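Local coordinates for aerotolerance-related membrane protein (Bacteroides fragilis, PDB 4JDU), which probably acts at the cell membrane in aerotolerance, its von Willebrand factor type A domain binding calcium, at residues I17-S20 with M21-Q24; K40-D43 with G44-N47; I152-E155 with G156-D159; C178-I181 with A182-N186. The protein carries 6 engineered substitutions. All blocks are in the same frame, centred on the assembly; numbering follows the deposited sequence.

Interaction 1 of 4, residues I17-S20 with M21-Q24; sequences ISNS and MLAQ. With CA (calcium ion), chain C.
S20 OG is gripped twice: it binds the calcium ion at 2.4 Å and is hydrogen-bonded to D117 OD2. S18 OG is the second protein ligand given by this stretch, 2.3 Å from the calcium, and it is also hydrogen-bonded to D16 OD1. Both serines hold OG between their backbone N and carbonyl carbon (chi1 68° for S18 and 61° for S20), which brings the two hydroxyls to the same metal. T89 OG1 supplies a further ligand, and two waters complete the ligands seen. One of these waters lies 2.6 Å from the calcium and accepts from the backbone N of S20 at 3.0 Å. With D16 two residues before S18, and T89 and D117 from other loops, this is the DxSxS arrangement of a metal ion-dependent adhesion site (MIDAS).

A short 3-10 turn runs on from the serines. Three successive bonds, each reaching back three residues, make it: M21 N to S18 O at 3.0 Å, L22 N to N19 O at 3.0 Å and A23 N to S20 O at 3.1 Å. The selenomethionine M21 folds twice along its chain, its CB 3.4 Å from S18 O, and packs on L31, V144 and D117. Acidic groups thus stay one shell back, gripping the serine hydroxyls that touch the metal. The ligands seen are all hydroxyl or water oxygens, and the calcium could probably accept a carboxylate in place of a water, as in MIDAS domains with an acidic ligand.

Interaction 2 of 4, residues K40-D43 with G44-N47; sequences KLVD and GMEN
M45 N gives the one full-strength bond between these segments, to V42 O at 3.0 Å with an N-H...O angle of 158°. The amide just before it is shared: G44 N makes a weak bond to K40 O (3.0 Å) and another weak one to L41 O (3.3 Å), so it straddles the alpha and 3-10 spacings as the chain leaves the helix. L41 O also has CG of the selenomethionine M45 close by, at 3.4 Å.

This is the C-terminal end of helix 37-43, within the right-handed type of beta-alpha-beta crossover usual in von Willebrand factor type A domains, here joining the parallel neighbours 9-16 and 49-55. G44 is the first residue to give up helical backbone angles. From there M45 turns its side chain inward: beyond CG it runs extended (chi2 179°, chi3 173°), passing SE alongside V42 CG1 and bringing CE within 4.3 Å of L41 CG. V11, V50 and Y69 pack around the same selenomethionine. D43 is exposed, and its OD2 is satisfied by a salt bridge to K73 NZ of helix 69-77.

Interaction 3 of 4, residues I152-E155 with G156-D159; sequences IPIE and GSND
I154 to S157 forms a type II beta turn with E155 and G156 at its corners, G156 taking the positive phi (71°) that suits glycine. The closing bond from S157 N to I154 O, at 3.1 Å, is weak. A straighter link ties the base of the loop, where I154 N reaches D159 O at 3.2 Å. I154 thus turns both its N-H and its C=O to the returning chain.

Its side chain lies across the same gap. CG2 rests on S157 CB at 3.7 Å, while the other branch extends along the backbone of D159, with CD1 4.0 Å from D159 O. S157 holds OG anti to its own N (chi1 173°), and there the hydroxyl accepts from D159 N, two residues on, at 2.9 Å in an ST turn. D159 OD1 forms a salt bridge with R162 NH2.

The loop belongs to the excursion between the short strands 150-151 and 170-171, at the surface and apart from the main sheet; I152 packs on N19 and P153 on Q24, setting it against the loop that follows strand 9-16.

Interaction 4 of 4, residues C178-I181 with A182-N186; sequences CQEI and AKEGN
A Schellman motif ends helix 175-184 here, and the last alpha-helical bond into it runs from G185 N to I181 O at 2.9 Å. Three regular bonds precede it: A182 N to C178 O (3.1 Å), K183 N to Q179 O (2.9 Å) and E184 N to E180 O (2.9 Å). N186, with left-handed backbone angles (54°/35°), is the C' residue. Its N turns back to K183 O at 3.1 Å, and the amide after it returns to A182 O, so A182 O and K183 O are satisfied within the turn, and E184 O by S133 OG.

In the fold this helix packs beside helix 125-134 and over strands 138-143 and 189-191. I181 rests on A125, A129 and V141, while C178 and A182 face Y189. E180 and E184 stand one turn apart, beside V126 of helix 125-134, and a single water bridges them, donating to E180 OE2 at 2.6 Å and to E184 OE1 at 3.2 Å. E184 reaches that water because its chain bends at chi2 (-60°), laying CG over E180 O at 3.5 Å. The bridging water probably eases the mutual repulsion of the two carboxylates, and E184 OE2 has K130 NZ as a long, weak ionic partner.

Overall arrangement
Interaction 1 carries the metal site, and only interaction 3 among the other contacts touches it. Their centres lie about 12 Å apart, and L22 O meets P153 CD at 3.4 Å, so the 152-159 loop leans on the metal-binding loop although the side chain of P153 stays about 12 Å from the calcium ion. Interaction 4 does not touch interaction 1, but the side chain of C178 comes within about 7 Å of that of D117. Interaction 2 is a helix end farther off, its centre about 25 Å from that of interaction 1. Interactions 3 and 4 fall on opposite sides of the chain's centre.

Interaction 1 of 4, residues I17-S20 with M21-Q24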
ATOM      1  N   ILE A  17      -1.540   0.115  -6.977  1.00 12.52           N
ATOM      2  CA  ILE A  17      -1.049  -0.357  -8.275  1.00 14.04           C
ATOM      3  C   ILE A  17      -1.361   0.644  -9.391  1.00 14.86           C
ATOM      4  O   ILE A  17      -1.411   0.295 -10.581  1.00 15.49           O
ATOM      5  CB  ILE A  17      -1.553  -1.776  -8.619  1.00 12.65           C
ATOM      6  CG1 ILE A  17      -3.076  -1.817  -8.771  1.00 13.19           C
ATOM      7  CG2 ILE A  17      -1.083  -2.766  -7.545  1.00 14.11           C
ATOM      8  CD1 ILE A  17      -3.549  -3.109  -9.442  1.00 16.08           C
ATOM      9  N   SER A  18      -1.535   1.903  -8.992  1.00 15.36           N
ATOM     10  CA  SER A  18      -1.776   2.975  -9.951  1.00 16.30           C
ATOM     11  C   SER A  18      -0.535   3.232 -10.783  1.00 15.96           C
ATOM     12  O   SER A  18       0.569   2.789 -10.448  1.00 15.23           O
ATOM     13  CB  SER A  18      -2.236   4.255  -9.244  1.00 20.48           C
ATOM     14  OG  SER A  18      -1.208   4.838  -8.453  1.00 19.44           O
ATOM     15  N   ASN A  19      -0.716   3.970 -11.868  1.00 17.08           N
ATOM     16  CA  ASN A  19       0.354   4.148 -12.837  0.51 17.15           C
ATOM     17  C   ASN A  19       1.619   4.791 -12.262  1.00 16.43           C
ATOM     18  O   ASN A  19       2.721   4.457 -12.674  1.00 15.68           O
ATOM     19  CB  ASN A  19      -0.147   4.920 -14.058  0.51 20.36           C
ATOM     20  CG  ASN A  19       0.107   4.175 -15.350  0.51 28.77           C
ATOM     21  OD1 ASN A  19       1.167   4.319 -15.958  0.51 31.70           O
ATOM     22  ND2 ASN A  19      -0.847   3.350 -15.759  0.51 32.57           N
ATOM     23  N   SER A  20       1.470   5.691 -11.294  1.00 16.00           N
ATOM     24  CA  SER A  20       2.649   6.352 -10.730  1.00 14.74           C
ATOM     25  C   SER A  20       3.603   5.375 -10.032  1.00 15.31           C
ATOM     26  O   SER A  20       4.787   5.672  -9.861  1.00 15.40           O
ATOM     27  CB  SER A  20       2.252   7.481  -9.780  1.00 17.24           C
ATOM     28  OG  SER A  20       1.493   6.973  -8.697  1.00 16.50           O
HETATM   29  N   MSE A  21       3.084   4.221  -9.615  1.00 14.30           N
HETATM   30  CA  MSE A  21       3.920   3.212  -8.963  1.00 16.07           C
HETATM   31  C   MSE A  21       4.926   2.570  -9.915  1.00 13.90           C
HETATM   32  O   MSE A  21       5.836   1.854  -9.481  1.00 14.00           O
HETATM   33  CB  MSE A  21       3.039   2.160  -8.274  1.00 10.61           C
HETATM   34  CG  MSE A  21       2.167   2.768  -7.167  1.00 16.15           C
HETATM   35 SE   MSE A  21       3.202   3.183  -5.568  0.75 16.19          SE
HETATM   36  CE  MSE A  21       3.487   1.344  -4.963  1.00 15.64           C
ATOM     37  N   LEU A  22       4.800   2.842 -11.212  1.00 14.84           N
ATOM     38  CA  LEU A  22       5.783   2.334 -12.167  1.00 14.94           C
ATOM     39  C   LEU A  22       7.030   3.225 -12.270  1.00 14.54           C
ATOM     40  O   LEU A  22       8.000   2.856 -12.928  1.00 15.70           O
ATOM     41  CB  LEU A  22       5.152   2.094 -13.539  1.00 14.85           C
ATOM     42  CG  LEU A  22       4.089   0.990 -13.544  1.00 17.33           C
ATOM     43  CD1 LEU A  22       3.303   1.016 -14.835  1.00 21.27           C
ATOM     44  CD2 LEU A  22       4.709  -0.374 -13.337  1.00 19.58           C
ATOM     45  N   ALA A  23       7.018   4.374 -11.604  1.00 13.88           N
ATOM     46  CA  ALA A  23       8.220   5.210 -11.535  1.00 13.62           C
ATOM     47  C   ALA A  23       9.395   4.421 -10.958  1.00 16.91           C
ATOM     48  O   ALA A  23       9.213   3.563 -10.084  1.00 15.33           O
ATOM     49  CB  ALA A  23       7.968   6.471 -10.711  1.00 14.48           C
ATOM     50  N   GLN A  24      10.592   4.711 -11.455  1.00 17.21           N
ATOM     51  CA  GLN A  24      11.788   3.947 -11.110  1.00 16.11           C
ATOM     52  C   GLN A  24      12.788   4.751 -10.291  1.00 19.28           C
ATOM     53  O   GLN A  24      14.002   4.519 -10.357  1.00 21.10           O
ATOM     54  CB  GLN A  24      12.422   3.381 -12.386  1.00 18.40           C
ATOM     55  CG  GLN A  24      11.465   2.478 -13.159  1.00 16.75           C
ATOM     56  CD  GLN A  24      12.043   1.975 -14.462  1.00 16.93           C
ATOM     57  OE1 GLN A  24      13.051   2.474 -14.938  1.00 20.26           O
ATOM     58  NE2 GLN A  24      11.393   0.977 -15.049  1.00 20.62           N
TER
HETATM   59 CA    CA C 302      -0.815   7.073  -8.134  0.54 16.09          CA
HETATM   60  O   HOH W   1      -1.119   7.206 -10.759  1.00 30.70           O
HETATM   61  O   HOH W   2      -0.452   9.446  -8.701  1.00 52.55           O

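Interaction 2 of 4, residues K40-D43 with G44-N47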
ATOM      1  N   LYS A  40       8.553 -10.116   1.824  1.00 24.18           N
ATOM      2  CA  LYS A  40       9.331 -10.216   3.058  1.00 24.41           C
ATOM      3  C   LYS A  40       8.416 -10.200   4.268  1.00 23.99           C
ATOM      4  O   LYS A  40       8.612 -10.960   5.224  1.00 27.36           O
ATOM      5  CB  LYS A  40      10.342  -9.067   3.171  1.00 32.01           C
ATOM      6  CG  LYS A  40      11.373  -9.041   2.071  1.00 37.77           C
ATOM      7  CD  LYS A  40      11.850 -10.450   1.778  1.00 44.48           C
ATOM      8  CE  LYS A  40      12.805 -10.492   0.602  1.00 48.84           C
ATOM      9  NZ  LYS A  40      13.249 -11.891   0.346  1.00 49.10           N
ATOM     10  N   LEU A  41       7.420  -9.325   4.216  1.00 25.12           N
ATOM     11  CA  LEU A  41       6.477  -9.145   5.315  1.00 27.50           C
ATOM     12  C   LEU A  41       5.750 -10.445   5.648  1.00 27.55           C
ATOM     13  O   LEU A  41       5.672 -10.839   6.819  1.00 27.87           O
ATOM     14  CB  LEU A  41       5.480  -8.035   4.967  1.00 26.82           C
ATOM     15  CG  LEU A  41       4.443  -7.638   6.016  1.00 34.11           C
ATOM     16  CD1 LEU A  41       5.131  -7.328   7.320  1.00 39.16           C
ATOM     17  CD2 LEU A  41       3.668  -6.430   5.535  1.00 36.46           C
ATOM     18  N   VAL A  42       5.235 -11.120   4.626  1.00 26.22           N
ATOM     19  CA  VAL A  42       4.521 -12.374   4.855  1.00 27.16           C
ATOM     20  C   VAL A  42       5.454 -13.522   5.251  1.00 30.27           C
ATOM     21  O   VAL A  42       5.075 -14.373   6.066  1.00 33.93           O
ATOM     22  CB  VAL A  42       3.625 -12.785   3.661  1.00 27.20           C
ATOM     23  CG1 VAL A  42       2.643 -11.680   3.328  1.00 23.72           C
ATOM     24  CG2 VAL A  42       4.455 -13.148   2.454  1.00 32.23           C
ATOM     25  N   ASP A  43       6.670 -13.548   4.694  1.00 29.40           N
ATOM     26  CA  ASP A  43       7.640 -14.590   5.039  1.00 31.37           C
ATOM     27  C   ASP A  43       8.077 -14.448   6.492  1.00 36.07           C
ATOM     28  O   ASP A  43       8.554 -15.406   7.103  1.00 41.93           O
ATOM     29  CB  ASP A  43       8.868 -14.559   4.113  1.00 29.43           C
ATOM     30  CG  ASP A  43       8.654 -15.326   2.816  1.00 36.72           C
ATOM     31  OD1 ASP A  43       7.635 -16.037   2.701  1.00 46.22           O
ATOM     32  OD2 ASP A  43       9.520 -15.228   1.916  1.00 41.96           O
ATOM     33  N   GLY A  44       7.907 -13.250   7.043  1.00 33.65           N
ATOM     34  CA  GLY A  44       8.232 -12.997   8.437  1.00 40.56           C
ATOM     35  C   GLY A  44       7.056 -13.149   9.390  1.00 43.98           C
ATOM     36  O   GLY A  44       7.150 -12.767  10.557  1.00 50.79           O
HETATM   37  N   MSE A  45       5.948 -13.699   8.895  1.00 35.92           N
HETATM   38  CA  MSE A  45       4.781 -13.968   9.733  1.00 37.20           C
HETATM   39  C   MSE A  45       4.807 -15.388  10.279  1.00 36.71           C
HETATM   40  O   MSE A  45       5.348 -16.299   9.652  1.00 41.45           O
HETATM   41  CB  MSE A  45       3.487 -13.755   8.951  1.00 30.56           C
HETATM   42  CG  MSE A  45       3.183 -12.305   8.638  1.00 28.09           C
HETATM   43 SE   MSE A  45       1.531 -12.136   7.623  0.57 27.26          SE
HETATM   44  CE  MSE A  45       1.405 -10.201   7.652  1.00 28.35           C
ATOM     45  N   GLU A  46       4.208 -15.568  11.449  1.00 37.52           N
ATOM     46  CA  GLU A  46       4.119 -16.884  12.064  1.00 43.58           C
ATOM     47  C   GLU A  46       2.685 -17.223  12.475  1.00 47.27           C
ATOM     48  O   GLU A  46       2.148 -18.261  12.081  1.00 50.93           O
ATOM     49  CB  GLU A  46       5.058 -16.974  13.266  1.00 46.19           C
ATOM     50  CG  GLU A  46       5.258 -15.661  14.006  1.00 47.28           C
ATOM     51  N   ASN A  47       2.069 -16.340  13.257  1.00 46.45           N
ATOM     52  CA  ASN A  47       0.741 -16.592  13.816  1.00 49.29           C
ATOM     53  C   ASN A  47      -0.341 -15.725  13.185  1.00 45.00           C
ATOM     54  O   ASN A  47      -1.535 -15.942  13.402  1.00 47.05           O
ATOM     55  CB  ASN A  47       0.756 -16.353  15.326  1.00 49.10           C
ATOM     56  CG  ASN A  47       1.840 -17.141  16.025  1.00 57.66           C
ATOM     57  OD1 ASN A  47       1.920 -18.361  15.891  1.00 60.01           O
ATOM     58  ND2 ASN A  47       2.692 -16.445  16.767  1.00 60.74           N
TER

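Interaction 3 of 4, residues I152-E155 with G156-D159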
ATOM      1  N   ILE A 152       7.261   8.443 -15.373  1.00 15.51           N
ATOM      2  CA  ILE A 152       6.691   7.098 -15.380  1.00 14.43           C
ATOM      3  C   ILE A 152       6.989   6.422 -16.729  1.00 14.90           C
ATOM      4  O   ILE A 152       6.423   6.805 -17.754  1.00 15.60           O
ATOM      5  CB  ILE A 152       5.179   7.163 -15.134  1.00 14.65           C
ATOM      6  CG1 ILE A 152       4.878   7.979 -13.869  1.00 16.80           C
ATOM      7  CG2 ILE A 152       4.593   5.754 -15.042  1.00 15.10           C
ATOM      8  CD1 ILE A 152       3.421   8.363 -13.745  1.00 17.20           C
ATOM      9  N   PRO A 153       7.865   5.407 -16.729  1.00 14.22           N
ATOM     10  CA  PRO A 153       8.212   4.754 -18.000  1.00 15.40           C
ATOM     11  C   PRO A 153       7.076   3.895 -18.531  1.00 17.26           C
ATOM     12  O   PRO A 153       6.289   3.313 -17.775  1.00 16.28           O
ATOM     13  CB  PRO A 153       9.404   3.866 -17.625  1.00 17.09           C
ATOM     14  CG  PRO A 153       9.166   3.538 -16.158  1.00 18.09           C
ATOM     15  CD  PRO A 153       8.592   4.820 -15.585  1.00 17.80           C
ATOM     16  N   ILE A 154       7.011   3.821 -19.853  1.00 15.48           N
ATOM     17  CA  ILE A 154       6.056   2.985 -20.562  1.00 15.71           C
ATOM     18  C   ILE A 154       6.782   1.738 -21.073  1.00 13.29           C
ATOM     19  O   ILE A 154       7.772   1.841 -21.802  1.00 14.34           O
ATOM     20  CB  ILE A 154       5.431   3.781 -21.737  1.00 15.27           C
ATOM     21  CG1 ILE A 154       4.682   5.007 -21.205  1.00 18.02           C
ATOM     22  CG2 ILE A 154       4.507   2.908 -22.565  1.00 14.73           C
ATOM     23  CD1 ILE A 154       4.342   6.047 -22.282  1.00 20.50           C
ATOM     24  N   GLU A 155       6.303   0.556 -20.692  1.00 14.40           N
ATOM     25  CA  GLU A 155       6.925  -0.691 -21.140  1.00 14.12           C
ATOM     26  C   GLU A 155       6.941  -0.768 -22.659  1.00 13.67           C
ATOM     27  O   GLU A 155       5.944  -0.443 -23.319  1.00 15.30           O
ATOM     28  CB  GLU A 155       6.175  -1.912 -20.598  1.00 19.11           C
ATOM     29  CG  GLU A 155       6.274  -2.122 -19.101  1.00 23.17           C
ATOM     30  CD  GLU A 155       5.201  -1.387 -18.321  1.00 31.36           C
ATOM     31  OE1 GLU A 155       4.388  -0.653 -18.939  1.00 28.57           O
ATOM     32  OE2 GLU A 155       5.172  -1.551 -17.079  1.00 27.49           O
ATOM     33  N   GLY A 156       8.068  -1.202 -23.214  1.00 15.19           N
ATOM     34  CA  GLY A 156       8.200  -1.352 -24.654  1.00 14.51           C
ATOM     35  C   GLY A 156       8.258  -0.029 -25.396  1.00 14.51           C
ATOM     36  O   GLY A 156       8.009   0.018 -26.603  1.00 15.37           O
ATOM     37  N   SER A 157       8.574   1.044 -24.673  1.00 14.12           N
ATOM     38  CA  SER A 157       8.652   2.383 -25.249  1.00 14.29           C
ATOM     39  C   SER A 157       9.824   3.136 -24.654  1.00 16.99           C
ATOM     40  O   SER A 157      10.162   2.946 -23.492  1.00 16.60           O
ATOM     41  CB  SER A 157       7.363   3.162 -24.937  1.00 14.72           C
ATOM     42  OG  SER A 157       7.490   4.516 -25.340  1.00 15.97           O
ATOM     43  N   ASN A 158      10.443   4.005 -25.444  1.00 15.78           N
ATOM     44  CA  ASN A 158      11.486   4.856 -24.904  1.00 16.92           C
ATOM     45  C   ASN A 158      10.929   6.073 -24.184  1.00 17.28           C
ATOM     46  O   ASN A 158      11.677   6.843 -23.577  1.00 22.19           O
ATOM     47  CB  ASN A 158      12.441   5.285 -26.015  1.00 17.92           C
ATOM     48  CG  ASN A 158      13.300   4.147 -26.485  1.00 25.63           C
ATOM     49  OD1 ASN A 158      13.750   3.332 -25.679  1.00 22.51           O
ATOM     50  ND2 ASN A 158      13.507   4.057 -27.789  1.00 26.47           N
ATOM     51  N   ASP A 159       9.612   6.241 -24.240  1.00 16.01           N
ATOM     52  CA  ASP A 159       8.987   7.441 -23.697  1.00 17.57           C
ATOM     53  C   ASP A 159       8.352   7.203 -22.326  1.00 17.13           C
ATOM     54  O   ASP A 159       8.309   6.071 -21.805  1.00 17.25           O
ATOM     55  CB  ASP A 159       7.928   7.944 -24.678  1.00 17.86           C
ATOM     56  CG  ASP A 159       7.695   9.445 -24.587  1.00 17.85           C
ATOM     57  OD1 ASP A 159       8.451  10.166 -23.894  1.00 21.06           O
ATOM     58  OD2 ASP A 159       6.745   9.911 -25.252  1.00 24.45           O
TER

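Interaction 4 of 4, residues C178-I181 with A182-N186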
ATOM      1  N   CYS A 178       1.224  10.890   3.573  1.00 18.93           N
ATOM      2  CA  CYS A 178       1.371   9.562   4.157  1.00 19.18           C
ATOM      3  C   CYS A 178       1.513   9.651   5.674  1.00 19.18           C
ATOM      4  O   CYS A 178       0.952   8.835   6.411  1.00 16.34           O
ATOM      5  CB  CYS A 178       2.596   8.850   3.584  1.00 19.34           C
ATOM      6  SG  CYS A 178       2.539   8.364   1.834  1.00 25.20           S
ATOM      7  N   GLN A 179       2.268  10.635   6.147  1.00 17.89           N
ATOM      8  CA  GLN A 179       2.475  10.795   7.579  1.00 18.38           C
ATOM      9  C   GLN A 179       1.174  11.142   8.292  1.00 19.78           C
ATOM     10  O   GLN A 179       0.915  10.658   9.401  1.00 18.88           O
ATOM     11  CB  GLN A 179       3.547  11.850   7.850  1.00 19.31           C
ATOM     12  CG  GLN A 179       4.957  11.404   7.432  1.00 22.86           C
ATOM     13  CD  GLN A 179       5.963  12.539   7.458  1.00 31.10           C
ATOM     14  OE1 GLN A 179       5.606  13.702   7.274  1.00 35.27           O
ATOM     15  NE2 GLN A 179       7.229  12.206   7.674  1.00 36.92           N
ATOM     16  N   GLU A 180       0.338  11.960   7.661  1.00 17.55           N
ATOM     17  CA  GLU A 180      -0.899  12.364   8.314  1.00 20.41           C
ATOM     18  C   GLU A 180      -1.861  11.175   8.386  1.00 21.10           C
ATOM     19  O   GLU A 180      -2.566  10.987   9.384  1.00 19.90           O
ATOM     20  CB  GLU A 180      -1.535  13.554   7.596  1.00 21.18           C
ATOM     21  CG  GLU A 180      -2.669  14.195   8.384  1.00 20.98           C
ATOM     22  CD  GLU A 180      -3.398  15.271   7.606  1.00 24.20           C
ATOM     23  OE1 GLU A 180      -3.079  15.461   6.411  1.00 27.82           O
ATOM     24  OE2 GLU A 180      -4.299  15.912   8.191  1.00 26.73           O
ATOM     25  N   ILE A 181      -1.883  10.372   7.334  1.00 17.45           N
ATOM     26  CA  ILE A 181      -2.727   9.174   7.310  1.00 18.56           C
ATOM     27  C   ILE A 181      -2.344   8.213   8.431  1.00 18.25           C
ATOM     28  O   ILE A 181      -3.213   7.742   9.173  1.00 15.38           O
ATOM     29  CB  ILE A 181      -2.672   8.468   5.945  1.00 16.47           C
ATOM     30  CG1 ILE A 181      -3.323   9.353   4.875  1.00 19.62           C
ATOM     31  CG2 ILE A 181      -3.366   7.104   6.005  1.00 18.67           C
ATOM     32  CD1 ILE A 181      -3.024   8.916   3.442  1.00 24.04           C
ATOM     33  N   ALA A 182      -1.052   7.953   8.585  1.00 15.96           N
ATOM     34  CA  ALA A 182      -0.594   7.061   9.645  1.00 17.55           C
ATOM     35  C   ALA A 182      -0.883   7.643  11.021  1.00 17.83           C
ATOM     36  O   ALA A 182      -1.285   6.911  11.936  1.00 18.22           O
ATOM     37  CB  ALA A 182       0.894   6.766   9.497  1.00 17.82           C
ATOM     38  N   LYS A 183      -0.674   8.950  11.189  1.00 16.62           N
ATOM     39  CA  LYS A 183      -0.956   9.602  12.465  1.00 18.98           C
ATOM     40  C   LYS A 183      -2.423   9.420  12.845  1.00 18.62           C
ATOM     41  O   LYS A 183      -2.740   8.967  13.955  1.00 20.21           O
ATOM     42  CB  LYS A 183      -0.608  11.091  12.398  1.00 19.45           C
ATOM     43  CG  LYS A 183      -1.172  11.894  13.573  1.00 23.69           C
ATOM     44  CD  LYS A 183      -1.076  13.392  13.308  1.00 29.11           C
ATOM     45  CE  LYS A 183      -1.754  14.189  14.411  1.00 36.67           C
ATOM     46  NZ  LYS A 183      -1.683  15.651  14.129  1.00 39.16           N
ATOM     47  N   GLU A 184      -3.320   9.754  11.923  1.00 18.81           N
ATOM     48  CA  GLU A 184      -4.739   9.675  12.230  1.00 19.01           C
ATOM     49  C   GLU A 184      -5.201   8.229  12.328  1.00 21.13           C
ATOM     50  O   GLU A 184      -6.221   7.952  12.955  1.00 21.76           O
ATOM     51  CB  GLU A 184      -5.566  10.449  11.199  1.00 18.24           C
ATOM     52  CG  GLU A 184      -5.323  11.959  11.224  1.00 23.23           C
ATOM     53  CD  GLU A 184      -5.651  12.625  12.549  1.00 29.10           C
ATOM     54  OE1 GLU A 184      -5.106  13.722  12.799  1.00 38.02           O
ATOM     55  OE2 GLU A 184      -6.459  12.077  13.334  1.00 33.23           O
ATOM     56  N   GLY A 185      -4.446   7.316  11.716  1.00 18.35           N
ATOM     57  CA  GLY A 185      -4.726   5.894  11.818  1.00 18.13           C
ATOM     58  C   GLY A 185      -4.101   5.219  13.029  1.00 17.67           C
ATOM     59  O   GLY A 185      -4.181   3.991  13.148  1.00 16.45           O
ATOM     60  N   ASN A 186      -3.513   6.015  13.927  1.00 18.11           N
ATOM     61  CA  ASN A 186      -2.830   5.480  15.103  0.54 21.35           C
ATOM     62  C   ASN A 186      -1.775   4.442  14.720  1.00 20.98           C
ATOM     63  O   ASN A 186      -1.568   3.464  15.443  1.00 23.68           O
ATOM     64  CB  ASN A 186      -3.853   4.870  16.079  0.54 22.49           C
ATOM     65  CG  ASN A 186      -3.296   4.672  17.479  0.54 28.16           C
ATOM     66  OD1 ASN A 186      -2.369   5.363  17.899  0.54 28.08           O
ATOM     67  ND2 ASN A 186      -3.869   3.725  18.212  0.54 30.71           N
TER
HETATM   68  O   HOH W   3      -5.772  15.501  10.251  1.00 33.95           O